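Local atomic coordinates of NeuRonal IgCAM-5 (Caenorhabditis elegans, PDB entry 6ON6), a protein that probably acts as a neuronal cell-surface receptor in neural wiring, its first immunoglobulin domain pairing with a second copy to form a homodimer. Residues D53-K66 against W76-R88. Residues are numbered along the deposited sequence; the frame is centred on the assembly and turned at random.
Sequences DEKVFRRRNKYELK and WVLTIKNVQESDR
Lys-62 reaches along the end of the hairpin to Asp-87, its NZ meeting OD2 in a 2.8 Å salt bridge on the syn side of the carboxylate. Its CG is anti to the backbone N (chi1 177°) and the chain bends once, at chi2, then runs extended to carry NZ between Asp-87 OD2 and Lys-81 O, to which it donates at 2.9 Å. On the anti side, Asp-87 OD2 accepts from Gln-84 N, while a water joins OD1 to the hydroxyl of Tyr-63. The Tyr-63 ring takes Lys-62 CG over one face, offset toward the rim, and Ile-80 CG1 at its edge, 4.1 Å from CE1. Without the carboxylate of Asp-87, as with an alanine here, the buried Lys-62 would probably lose its counter-charge and Gln-84 N its acceptor. Between the strands, Glu-64 and Thr-79 form a hydrogen-bonded antiparallel pair; a water bridges Glu-64 OE1 to Thr-79 OG1, which also bonds Asp-25. Farther along, the Trp-76 ring edge meets Asp-53 O, 3.2 Å from CZ3. Strands 63-66 and 76-80 belong to the D-E hairpin of an immunoglobulin sandwich, tied to the E-F turn by the buried basic-acidic salt bridge characteristic of V- and I-set domains.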
# COMPACT_ATOMS: atom_id res chain seq x y z
N ASP A 53 5.22 -0.50 8.43
CA ASP A 53 6.00 -0.75 9.64
C ASP A 53 5.52 0.23 10.71
O ASP A 53 4.32 0.28 11.00
CB ASP A 53 7.50 -0.66 9.30
CG ASP A 53 8.40 -1.24 10.39
OD1 ASP A 53 7.92 -2.01 11.24
OD2 ASP A 53 9.61 -0.90 10.37
N GLU A 54 6.39 1.07 11.27
CA GLU A 54 6.02 1.86 12.43
C GLU A 54 5.64 3.30 12.14
O GLU A 54 5.42 4.07 13.08
CB GLU A 54 7.12 1.81 13.48
CG GLU A 54 7.25 0.41 14.04
CD GLU A 54 8.33 0.28 15.06
OE1 GLU A 54 8.70 1.30 15.68
OE2 GLU A 54 8.81 -0.85 15.22
N LYS A 55 5.55 3.68 10.88
CA LYS A 55 5.33 5.07 10.53
C LYS A 55 4.15 5.22 9.60
O LYS A 55 4.01 4.49 8.62
CB LYS A 55 6.58 5.67 9.87
CG LYS A 55 7.80 5.72 10.78
N VAL A 56 3.33 6.24 9.88
CA VAL A 56 2.31 6.65 8.92
C VAL A 56 2.98 7.15 7.64
O VAL A 56 4.04 7.79 7.67
CB VAL A 56 1.40 7.71 9.58
CG1 VAL A 56 0.45 8.28 8.63
CG2 VAL A 56 0.64 7.09 10.69
N PHE A 57 2.36 6.85 6.50
CA PHE A 57 2.92 7.26 5.21
C PHE A 57 2.91 8.78 5.07
O PHE A 57 3.91 9.38 4.68
CB PHE A 57 2.09 6.59 4.10
CG PHE A 57 2.69 6.69 2.72
CD1 PHE A 57 4.01 6.33 2.48
CD2 PHE A 57 1.87 7.00 1.65
CE1 PHE A 57 4.53 6.35 1.18
CE2 PHE A 57 2.39 7.03 0.33
CZ PHE A 57 3.72 6.69 0.10
N ARG A 58 1.80 9.40 5.41
CA ARG A 58 1.61 10.84 5.24
C ARG A 58 0.42 11.24 6.09
O ARG A 58 -0.28 10.39 6.63
CB ARG A 58 1.31 11.13 3.78
CG ARG A 58 0.24 10.21 3.23
CD ARG A 58 0.11 10.29 1.72
NE ARG A 58 -0.32 11.61 1.31
CZ ARG A 58 -1.59 11.99 1.21
NH1 ARG A 58 -1.86 13.22 0.83
NH2 ARG A 58 -2.58 11.13 1.46
N ARG A 59 0.17 12.56 6.14
CA ARG A 59 -0.95 13.16 6.88
C ARG A 59 -0.99 12.67 8.33
O ARG A 59 -1.96 12.06 8.79
CB ARG A 59 -2.30 12.92 6.19
CG ARG A 59 -2.39 13.47 4.80
CD ARG A 59 -3.79 13.21 4.22
NE ARG A 59 -4.84 13.96 4.91
CZ ARG A 59 -6.15 13.76 4.78
NH1 ARG A 59 -6.61 12.79 4.00
NH2 ARG A 59 -7.02 14.55 5.43
N ARG A 60 0.06 13.06 9.06
CA ARG A 60 0.21 12.70 10.47
C ARG A 60 -0.89 13.29 11.36
O ARG A 60 -1.13 12.78 12.46
CB ARG A 60 1.59 13.18 10.95
CG ARG A 60 2.57 12.08 11.30
N ASN A 61 -1.54 14.38 10.92
CA ASN A 61 -2.67 14.92 11.68
C ASN A 61 -3.98 14.20 11.37
O ASN A 61 -4.97 14.44 12.07
CB ASN A 61 -2.83 16.42 11.42
CG ASN A 61 -1.67 17.22 11.96
OD1 ASN A 61 -1.09 16.87 13.00
ND2 ASN A 61 -1.30 18.29 11.26
N LYS A 62 -4.01 13.36 10.34
CA LYS A 62 -5.22 12.63 9.95
C LYS A 62 -5.22 11.16 10.39
O LYS A 62 -6.24 10.63 10.83
CB LYS A 62 -5.32 12.66 8.42
CG LYS A 62 -6.53 11.86 7.87
CD LYS A 62 -7.87 12.46 8.36
CE LYS A 62 -9.05 11.70 7.71
NZ LYS A 62 -10.39 12.34 8.02
N TYR A 63 -4.09 10.50 10.25
CA TYR A 63 -3.94 9.09 10.59
C TYR A 63 -2.88 9.05 11.66
O TYR A 63 -1.85 9.75 11.58
CB TYR A 63 -3.38 8.37 9.41
CG TYR A 63 -4.28 8.39 8.24
CD1 TYR A 63 -5.48 7.69 8.25
CD2 TYR A 63 -3.97 9.15 7.14
CE1 TYR A 63 -6.33 7.74 7.18
CE2 TYR A 63 -4.79 9.19 6.07
CZ TYR A 63 -5.97 8.48 6.08
OH TYR A 63 -6.78 8.55 4.99
N GLU A 64 -3.14 8.23 12.65
CA GLU A 64 -2.16 7.98 13.68
C GLU A 64 -1.94 6.49 13.72
O GLU A 64 -2.85 5.70 13.48
CB GLU A 64 -2.62 8.51 15.05
CG GLU A 64 -2.97 9.99 15.05
CD GLU A 64 -3.29 10.51 16.44
OE1 GLU A 64 -3.37 9.68 17.36
OE2 GLU A 64 -3.43 11.75 16.60
N LEU A 65 -0.72 6.12 14.00
CA LEU A 65 -0.40 4.71 14.14
C LEU A 65 0.29 4.53 15.47
O LEU A 65 1.25 5.25 15.77
CB LEU A 65 0.50 4.22 13.03
CG LEU A 65 0.95 2.77 13.17
CD1 LEU A 65 -0.22 1.86 12.91
CD2 LEU A 65 2.06 2.54 12.19
N LYS A 66 -0.21 3.59 16.27
CA LYS A 66 0.46 3.16 17.48
C LYS A 66 0.94 1.76 17.22
O LYS A 66 0.18 0.79 17.34
CB LYS A 66 -0.48 3.23 18.69
CG LYS A 66 -0.77 4.67 19.05
CD LYS A 66 -1.57 4.80 20.32
CE LYS A 66 -2.98 4.21 20.18
NZ LYS A 66 -3.88 5.18 19.47
N TRP A 76 -1.43 -3.28 16.64
CA TRP A 76 -1.14 -2.17 15.74
C TRP A 76 -2.46 -1.45 15.56
O TRP A 76 -3.41 -2.01 15.00
CB TRP A 76 -0.60 -2.75 14.44
CG TRP A 76 0.70 -3.52 14.62
CD1 TRP A 76 0.84 -4.73 15.24
CD2 TRP A 76 2.01 -3.14 14.18
NE1 TRP A 76 2.16 -5.11 15.21
CE2 TRP A 76 2.90 -4.16 14.57
CE3 TRP A 76 2.53 -2.02 13.50
CZ2 TRP A 76 4.27 -4.12 14.29
CZ3 TRP A 76 3.88 -1.98 13.23
CH2 TRP A 76 4.74 -3.03 13.63
N VAL A 77 -2.54 -0.20 16.04
CA VAL A 77 -3.81 0.53 16.05
C VAL A 77 -3.68 1.71 15.12
O VAL A 77 -2.83 2.60 15.34
CB VAL A 77 -4.16 1.02 17.46
CG1 VAL A 77 -5.50 1.72 17.43
CG2 VAL A 77 -4.19 -0.13 18.44
N LEU A 78 -4.50 1.72 14.08
CA LEU A 78 -4.58 2.83 13.14
C LEU A 78 -5.80 3.67 13.52
O LEU A 78 -6.92 3.16 13.54
CB LEU A 78 -4.78 2.27 11.74
CG LEU A 78 -4.93 3.40 10.73
CD1 LEU A 78 -3.56 4.03 10.48
CD2 LEU A 78 -5.49 2.78 9.49
N THR A 79 -5.58 4.94 13.81
CA THR A 79 -6.69 5.85 14.07
C THR A 79 -6.95 6.71 12.84
O THR A 79 -6.01 7.25 12.26
CB THR A 79 -6.35 6.77 15.24
OG1 THR A 79 -6.13 5.97 16.41
CG2 THR A 79 -7.45 7.77 15.50
N ILE A 80 -8.21 6.77 12.44
CA ILE A 80 -8.67 7.75 11.45
C ILE A 80 -9.33 8.87 12.23
O ILE A 80 -10.38 8.69 12.85
CB ILE A 80 -9.65 7.15 10.44
CG1 ILE A 80 -8.99 5.93 9.80
CG2 ILE A 80 -9.97 8.15 9.34
CD1 ILE A 80 -9.83 4.77 9.83
N LYS A 81 -8.69 10.03 12.23
CA LYS A 81 -9.23 11.16 12.96
C LYS A 81 -10.26 11.89 12.11
O LYS A 81 -10.12 11.97 10.88
CB LYS A 81 -8.10 12.13 13.29
CG LYS A 81 -6.98 11.53 14.19
CD LYS A 81 -7.44 11.43 15.61
CE LYS A 81 -7.44 12.84 16.22
NZ LYS A 81 -7.90 12.91 17.65
N ASN A 82 -11.24 12.51 12.77
CA ASN A 82 -12.10 13.49 12.11
C ASN A 82 -12.75 12.90 10.86
O ASN A 82 -12.62 13.39 9.75
CB ASN A 82 -11.32 14.78 11.76
CG ASN A 82 -12.20 15.85 11.19
OD1 ASN A 82 -13.39 15.94 11.52
ND2 ASN A 82 -11.63 16.64 10.30
N VAL A 83 -13.47 11.79 11.05
CA VAL A 83 -13.96 11.02 9.92
C VAL A 83 -14.87 11.87 9.02
O VAL A 83 -15.70 12.64 9.51
CB VAL A 83 -14.68 9.77 10.46
CG1 VAL A 83 -15.57 9.20 9.41
CG2 VAL A 83 -13.63 8.75 10.94
N GLN A 84 -14.71 11.70 7.71
CA GLN A 84 -15.48 12.41 6.69
C GLN A 84 -16.03 11.37 5.73
O GLN A 84 -15.63 10.22 5.73
CB GLN A 84 -14.57 13.39 5.96
CG GLN A 84 -13.97 14.46 6.87
CD GLN A 84 -14.99 15.39 7.43
OE1 GLN A 84 -15.89 15.87 6.68
NE2 GLN A 84 -14.80 15.81 8.69
N GLU A 85 -16.98 11.78 4.90
CA GLU A 85 -17.50 10.94 3.83
C GLU A 85 -16.40 10.28 3.01
O GLU A 85 -16.48 9.09 2.70
CB GLU A 85 -18.36 11.78 2.90
CG GLU A 85 -19.66 12.23 3.51
CD GLU A 85 -20.59 12.80 2.43
OE1 GLU A 85 -20.56 14.03 2.15
OE2 GLU A 85 -21.32 11.98 1.83
N SER A 86 -15.33 11.00 2.71
CA SER A 86 -14.26 10.44 1.90
C SER A 86 -13.51 9.31 2.62
O SER A 86 -12.80 8.56 1.95
CB SER A 86 -13.26 11.51 1.48
OG SER A 86 -12.86 12.25 2.60
N ASP A 87 -13.67 9.18 3.94
CA ASP A 87 -13.05 8.06 4.67
C ASP A 87 -13.85 6.78 4.60
O ASP A 87 -13.33 5.74 5.06
CB ASP A 87 -12.86 8.47 6.13
CG ASP A 87 -11.93 9.67 6.27
OD1 ASP A 87 -10.85 9.64 5.65
OD2 ASP A 87 -12.27 10.61 6.99
N ARG A 88 -15.08 6.78 4.09
CA ARG A 88 -15.83 5.54 3.92
C ARG A 88 -15.01 4.53 3.13
O ARG A 88 -14.38 4.89 2.13
CB ARG A 88 -17.08 5.77 3.07
CG ARG A 88 -18.20 6.48 3.73
CD ARG A 88 -19.37 6.62 2.74
NE ARG A 88 -20.45 7.30 3.43
CZ ARG A 88 -20.94 8.49 3.10
NH1 ARG A 88 -20.50 9.14 2.03
NH2 ARG A 88 -21.92 9.01 3.83
O HOH W 1 -9.16 7.62 5.08
O HOH W 2 -5.19 7.86 18.46
O HOH W 3 -5.85 10.55 18.65
O HOH W 4 -3.61 5.02 16.75